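Local structure of VAL-1 (Chlorella virus, 3IM0) at residues 90-95 with 218-223; 123-128 with 157-162. The protein is an alginate lyase of polysaccharide lyase family 14, which probably cleaves its acidic polysaccharide substrate by beta-elimination in a cleft on a jelly-roll-like beta-sandwich. All coordinates share one frame; numbering follows the deposited sequence.

How the contacts relate
Following the chain from the N terminus, 90-95 comes first, opening strand 91-99. Strand 112-119 then leads to 123-128, at the start of strand 125-130, and the loop after strand 149-151 supplies 157-162, which closes contact 2 across 28 intervening residues. Only much later does strand 212-221 bring in 218-223 and close contact 1, so contact 2 lies wholly within the larger loop. Contact 1 joins neighbouring strands of the seven-stranded antiparallel sheet; contact 2 ties that sheet to a loop running beside strand 186-192 of the eight-stranded sheet. Their centres are 12 Å apart, and K92 packs on Y128 where both contacts reach the bound glucuronic acid.

Contact 1. Residues 90-95 with 218-223. With BDP (beta-D-glucopyranuronic acid), chain B.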
loop_
_atom_site.group_PDB
_atom_site.type_symbol
_atom_site.label_atom_id
_atom_site.label_comp_id
_atom_site.label_asym_id
_atom_site.label_seq_id
_atom_site.Cartn_x
_atom_site.Cartn_y
_atom_site.Cartn_z
ATOM N N GLY A 90 0.388 -1.800 -14.342
ATOM C CA GLY A 90 0.203 -1.582 -12.899
ATOM C C GLY A 90 1.379 -1.945 -12.026
ATOM O O GLY A 90 2.416 -2.443 -12.479
ATOM N N GLY A 91 1.273 -1.728 -10.718
ATOM C CA GLY A 91 2.371 -2.094 -9.804
ATOM C C GLY A 91 1.946 -1.697 -8.393
ATOM O O GLY A 91 0.832 -1.198 -8.234
ATOM N N LYS A 92 2.786 -1.911 -7.391
ATOM C CA LYS A 92 2.432 -1.642 -6.010
ATOM C C LYS A 92 3.010 -0.325 -5.502
ATOM O O LYS A 92 4.054 0.155 -5.931
ATOM C CB LYS A 92 3.015 -2.722 -5.075
ATOM C CG LYS A 92 2.205 -4.011 -4.968
ATOM C CD LYS A 92 2.080 -4.701 -6.326
ATOM C CE LYS A 92 1.442 -6.069 -6.144
ATOM N NZ LYS A 92 1.470 -6.854 -7.424
ATOM N N HIS A 93 2.286 0.232 -4.535
ATOM C CA HIS A 93 2.781 1.291 -3.672
ATOM C C HIS A 93 3.082 0.665 -2.319
ATOM O O HIS A 93 4.246 0.368 -2.007
ATOM C CB HIS A 93 1.769 2.430 -3.557
ATOM C CG HIS A 93 1.776 3.343 -4.741
ATOM N ND1 HIS A 93 1.025 4.489 -4.764
ATOM C CD2 HIS A 93 2.440 3.289 -5.914
ATOM C CE1 HIS A 93 1.203 5.135 -5.907
ATOM N NE2 HIS A 93 2.068 4.419 -6.643
ATOM N N GLY A 94 2.046 0.422 -1.528
ATOM C CA GLY A 94 2.219 -0.182 -0.212
ATOM C C GLY A 94 0.905 -0.143 0.555
ATOM O O GLY A 94 -0.143 0.177 0.000
ATOM N N GLY A 95 0.989 -0.479 1.856
ATOM C CA GLY A 95 -0.300 -0.543 2.554
ATOM C C GLY A 95 -0.137 -1.132 3.938
ATOM O O GLY A 95 0.961 -1.194 4.493
ATOM N N ASN A 218 6.369 -1.017 -0.410
ATOM C CA ASN A 218 7.226 -1.835 -1.274
ATOM C C ASN A 218 6.735 -1.532 -2.698
ATOM O O ASN A 218 5.760 -2.154 -3.121
ATOM C CB ASN A 218 7.145 -3.313 -0.964
ATOM C CG ASN A 218 8.215 -4.123 -1.685
ATOM O OD1 ASN A 218 8.832 -3.606 -2.600
ATOM N ND2 ASN A 218 8.424 -5.337 -1.224
ATOM N N THR A 219 7.424 -0.604 -3.355
ATOM C CA THR A 219 6.885 -0.152 -4.662
ATOM C C THR A 219 7.697 -0.771 -5.787
ATOM O O THR A 219 8.908 -0.782 -5.744
ATOM C CB THR A 219 6.826 1.379 -4.751
ATOM O OG1 THR A 219 6.294 1.782 -6.034
ATOM C CG2 THR A 219 8.198 2.046 -4.659
ATOM N N PHE A 220 6.967 -1.289 -6.778
ATOM C CA PHE A 220 7.623 -1.959 -7.885
ATOM C C PHE A 220 6.571 -2.223 -8.967
ATOM O O PHE A 220 5.368 -2.207 -8.681
ATOM C CB PHE A 220 8.200 -3.300 -7.431
ATOM C CG PHE A 220 7.209 -4.242 -6.776
ATOM C CD1 PHE A 220 6.986 -4.197 -5.404
ATOM C CD2 PHE A 220 6.469 -5.173 -7.506
ATOM C CE1 PHE A 220 6.112 -5.062 -4.769
ATOM C CE2 PHE A 220 5.620 -6.054 -6.876
ATOM C CZ PHE A 220 5.410 -6.023 -5.496
ATOM N N PHE A 221 7.028 -2.465 -10.196
ATOM C CA PHE A 221 6.100 -2.809 -11.271
ATOM C C PHE A 221 5.620 -4.242 -11.226
ATOM O O PHE A 221 6.334 -5.189 -10.933
ATOM C CB PHE A 221 6.825 -2.606 -12.634
ATOM C CG PHE A 221 6.730 -1.193 -13.121
ATOM C CD1 PHE A 221 5.913 -0.865 -14.198
ATOM C CD2 PHE A 221 7.444 -0.158 -12.500
ATOM C CE1 PHE A 221 5.784 0.436 -14.665
ATOM C CE2 PHE A 221 7.305 1.126 -12.986
ATOM C CZ PHE A 221 6.473 1.460 -14.025
ATOM N N GLY A 222 4.320 -4.392 -11.575
ATOM C CA GLY A 222 3.715 -5.694 -11.734
ATOM C C GLY A 222 3.495 -6.379 -10.394
ATOM O O GLY A 222 3.226 -5.633 -9.433
ATOM N N GLY A 223 3.611 -7.689 -10.255
ATOM C CA GLY A 223 3.813 -8.637 -11.368
ATOM C C GLY A 223 2.512 -8.734 -12.133
ATOM O O GLY A 223 1.419 -8.287 -11.711
HETATM C C1 BDP B . 1.478 -9.408 -4.148
HETATM C C2 BDP B . 1.560 -9.320 -5.678
HETATM C C3 BDP B . 2.913 -9.592 -6.275
HETATM C C4 BDP B . 4.043 -9.061 -5.389
HETATM C C5 BDP B . 3.777 -9.016 -3.916
HETATM C C6 BDP B . 4.898 -8.468 -3.068
HETATM O O2 BDP B . 0.426 -10.064 -6.117
HETATM O O3 BDP B . 3.220 -9.126 -7.617
HETATM O O4 BDP B . 5.238 -9.787 -5.681
HETATM O O5 BDP B . 2.480 -8.668 -3.494
HETATM O O6A BDP B . 6.064 -8.905 -3.299
HETATM O O6B BDP B . 4.680 -7.619 -2.159
HETATM O O HOH W 1 -0.390 -7.718 -9.102
#
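K92 and F220 lie side by side on one face of the sheet, on antiparallel strands 91-95 and 218-221. The K92 amide donates to F220 O (2.9 Å), while K92 O receives the T219 hydroxyl, OG1, at 2.8 Å in the carbonyl plane and a weak bond from F220 N. OG1 sits anti to its own backbone N (chi1 -180°), which turns it to that carbonyl; Y44 OH is its second partner. At the two ends of the pairing, G222 N bonds to G90 O and N218 N to H93 O. H93 starts away from the other strand, and its ND1 and NE2 are hydrogen-bonded to W77 and Y81.

K92 CB lies over one face of the F220 ring, a CH-pi contact; the bend at chi2 (61°) then carries the chain on past the ring. NZ donates to G222 O at 2.9 Å, binds a water that also reaches G223 O, and makes a weak bond to O3 of the bound glucuronic acid. O3 also accepts a nearly straight bond from G223 N (3.0 Å, 168° at the hydrogen), the N-H of the cis peptide between G222 and G223. F220 CZ meets sugar C4 at 3.3 Å. K92 NZ and a backbone nitrogen thus converge on one sugar hydroxyl, which would fix the position of O3 in the site.

Contact 2. Residues 123-128 with 157-162; sequences GGVIDY and KNALKY. With BDP (beta-D-glucopyranuronic acid), chain B.
L160 folds its side chain beside the G123 carbonyl and against V125, where the loop 157-162 meets the beginning of strand 125-130. Its backbone N donates to G123 O at 2.8 Å, with 161° at the hydrogen, and CB and CG lie close to the same oxygen. With CG anti to its carbonyl carbon (chi1 -64°), L160 reaches across to V125, and the two side chains meet at about a right angle. The touching branch of the valine is CG2, 3.6 Å from L160 CG, with both leucine methyls a little farther off. Since V125 CG1 is anti to the backbone N (chi1 172°), it is CG2 that turns to the leucine; A159 CB only grazes the same methyl. V192 of strand 186-192 and W119 border this apolar patch.

G123 and G124 both face Q120 in a G1 beta bulge. Within the loop, K161 NZ, on its bent chain, donates to the backbone O of N158, a residue modelled in two conformers.

Three residues beyond V125 on the same strand, Y128 holds its CG anti to the backbone N and points its hydroxyl to the bound glucuronic acid. The modelled separation of Y128 OH from sugar O2, 2.4 Å, is doubtfully short for a hydrogen bond, and the ring presents its edge to the sugar. Y128 OH is also bonded to G148 N. One strand therefore begins in a hydrogen-bonded, apolar junction with a loop and carries, farther along, a phenol placed to meet the sugar at O2.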
loop_
_atom_site.group_PDB
_atom_site.type_symbol
_atom_site.label_atom_id
_atom_site.label_comp_id
_atom_site.label_asym_id
_atom_site.label_seq_id
_atom_site.Cartn_x
_atom_site.Cartn_y
_atom_site.Cartn_z
ATOM N N GLY A 123 -2.511 4.884 -15.280
ATOM C CA GLY A 123 -2.651 5.674 -14.062
ATOM C C GLY A 123 -3.867 5.344 -13.231
ATOM O O GLY A 123 -4.262 6.166 -12.371
ATOM N N GLY A 124 -4.471 4.182 -13.432
ATOM C CA GLY A 124 -5.621 3.809 -12.610
ATOM C C GLY A 124 -5.141 3.466 -11.202
ATOM O O GLY A 124 -3.943 3.307 -10.961
ATOM N N VAL A 125 -6.097 3.296 -10.296
ATOM C CA VAL A 125 -5.748 2.856 -8.942
ATOM C C VAL A 125 -6.750 1.796 -8.496
ATOM O O VAL A 125 -7.941 1.859 -8.819
ATOM C CB VAL A 125 -5.762 4.032 -7.951
ATOM C CG1 VAL A 125 -5.588 3.543 -6.518
ATOM C CG2 VAL A 125 -4.708 5.081 -8.308
ATOM N N ILE A 126 -6.306 0.817 -7.734
ATOM C CA ILE A 126 -7.179 -0.162 -7.125
ATOM C C ILE A 126 -6.766 -0.405 -5.657
ATOM O O ILE A 126 -5.617 -0.182 -5.296
ATOM C CB ILE A 126 -7.138 -1.540 -7.803
ATOM C CG1 ILE A 126 -5.728 -2.140 -7.908
ATOM C CG2 ILE A 126 -7.797 -1.470 -9.176
ATOM C CD1 ILE A 126 -5.778 -3.607 -8.326
ATOM N N ASP A 127 -7.749 -0.859 -4.908
ATOM C CA ASP A 127 -7.473 -1.425 -3.579
ATOM C C ASP A 127 -7.086 -2.874 -3.812
ATOM O O ASP A 127 -7.770 -3.600 -4.553
ATOM C CB ASP A 127 -8.703 -1.237 -2.714
ATOM C CG ASP A 127 -8.539 -1.671 -1.272
ATOM O OD1 ASP A 127 -7.425 -2.003 -0.811
ATOM O OD2 ASP A 127 -9.581 -1.638 -0.594
ATOM N N TYR A 128 -5.977 -3.368 -3.251
ATOM C CA TYR A 128 -5.547 -4.740 -3.560
ATOM C C TYR A 128 -5.415 -5.486 -2.241
ATOM O O TYR A 128 -4.604 -5.058 -1.408
ATOM C CB TYR A 128 -4.227 -4.620 -4.341
ATOM C CG TYR A 128 -3.601 -5.890 -4.878
ATOM C CD1 TYR A 128 -4.281 -6.686 -5.788
ATOM C CD2 TYR A 128 -2.326 -6.272 -4.472
ATOM C CE1 TYR A 128 -3.720 -7.855 -6.289
ATOM C CE2 TYR A 128 -1.741 -7.436 -4.957
ATOM C CZ TYR A 128 -2.451 -8.208 -5.863
ATOM O OH TYR A 128 -1.899 -9.363 -6.371
ATOM N N LYS A 157 -10.295 5.109 -12.746
ATOM C CA LYS A 157 -9.617 5.084 -14.062
ATOM C C LYS A 157 -8.850 6.354 -14.337
ATOM O O LYS A 157 -9.385 7.439 -14.125
ATOM C CB LYS A 157 -10.662 4.860 -15.163
ATOM C CG LYS A 157 -11.378 3.528 -15.032
ATOM C CD LYS A 157 -10.507 2.372 -15.495
ATOM C CE LYS A 157 -11.230 1.046 -15.379
ATOM N NZ LYS A 157 -10.343 -0.128 -15.603
ATOM N N ASN A 158 -7.607 6.284 -14.816
ATOM C CA ASN A 158 -6.688 7.393 -15.049
ATOM C C ASN A 158 -6.792 8.433 -13.936
ATOM O O ASN A 158 -6.872 9.643 -14.087
ATOM C CB ASN A 158 -6.869 8.107 -16.397
ATOM C CG ASN A 158 -5.831 9.189 -16.628
ATOM O OD1 ASN A 158 -4.628 9.028 -16.399
ATOM N ND2 ASN A 158 -6.275 10.367 -17.067
ATOM N N ALA A 159 -6.821 7.901 -12.708
ATOM C CA ALA A 159 -6.900 8.861 -11.590
ATOM C C ALA A 159 -5.585 9.574 -11.331
ATOM O O ALA A 159 -5.523 10.724 -10.864
ATOM C CB ALA A 159 -7.334 8.098 -10.346
ATOM N N LEU A 160 -4.507 8.848 -11.579
ATOM C CA LEU A 160 -3.159 9.369 -11.363
ATOM C C LEU A 160 -2.754 10.221 -12.558
ATOM O O LEU A 160 -2.502 9.711 -13.653
ATOM C CB LEU A 160 -2.167 8.216 -11.156
ATOM C CG LEU A 160 -2.414 7.367 -9.904
ATOM C CD1 LEU A 160 -1.384 6.244 -9.802
ATOM C CD2 LEU A 160 -2.373 8.223 -8.641
ATOM N N LYS A 161 -2.681 11.520 -12.385
ATOM C CA LYS A 161 -2.371 12.436 -13.458
ATOM C C LYS A 161 -0.876 12.716 -13.529
ATOM O O LYS A 161 -0.134 12.430 -12.596
ATOM C CB LYS A 161 -3.156 13.741 -13.286
ATOM C CG LYS A 161 -4.635 13.500 -13.002
ATOM C CD LYS A 161 -5.313 12.923 -14.254
ATOM C CE LYS A 161 -6.812 12.720 -13.998
ATOM N NZ LYS A 161 -7.480 12.135 -15.202
ATOM N N TYR A 162 -0.441 13.263 -14.663
ATOM C CA TYR A 162 0.966 13.604 -14.824
ATOM C C TYR A 162 1.341 15.001 -14.332
ATOM O O TYR A 162 0.500 15.896 -14.336
ATOM C CB TYR A 162 1.331 13.585 -16.311
ATOM C CG TYR A 162 1.438 12.194 -16.897
ATOM C CD1 TYR A 162 2.316 11.233 -16.442
ATOM C CD2 TYR A 162 0.597 11.875 -17.960
ATOM C CE1 TYR A 162 2.380 9.969 -17.013
ATOM C CE2 TYR A 162 0.666 10.625 -18.532
ATOM C CZ TYR A 162 1.546 9.674 -18.068
ATOM O OH TYR A 162 1.568 8.436 -18.681
HETATM C C1 BDP B . 1.478 -9.408 -4.148
HETATM C C2 BDP B . 1.560 -9.320 -5.678
HETATM C C3 BDP B . 2.913 -9.592 -6.275
HETATM C C4 BDP B . 4.043 -9.061 -5.389
HETATM C C5 BDP B . 3.777 -9.016 -3.916
HETATM C C6 BDP B . 4.898 -8.468 -3.068
HETATM O O2 BDP B . 0.426 -10.064 -6.117
HETATM O O3 BDP B . 3.220 -9.126 -7.617
HETATM O O4 BDP B . 5.238 -9.787 -5.681
HETATM O O5 BDP B . 2.480 -8.668 -3.494
HETATM O O6A BDP B . 6.064 -8.905 -3.299
HETATM O O6B BDP B . 4.680 -7.619 -2.159
#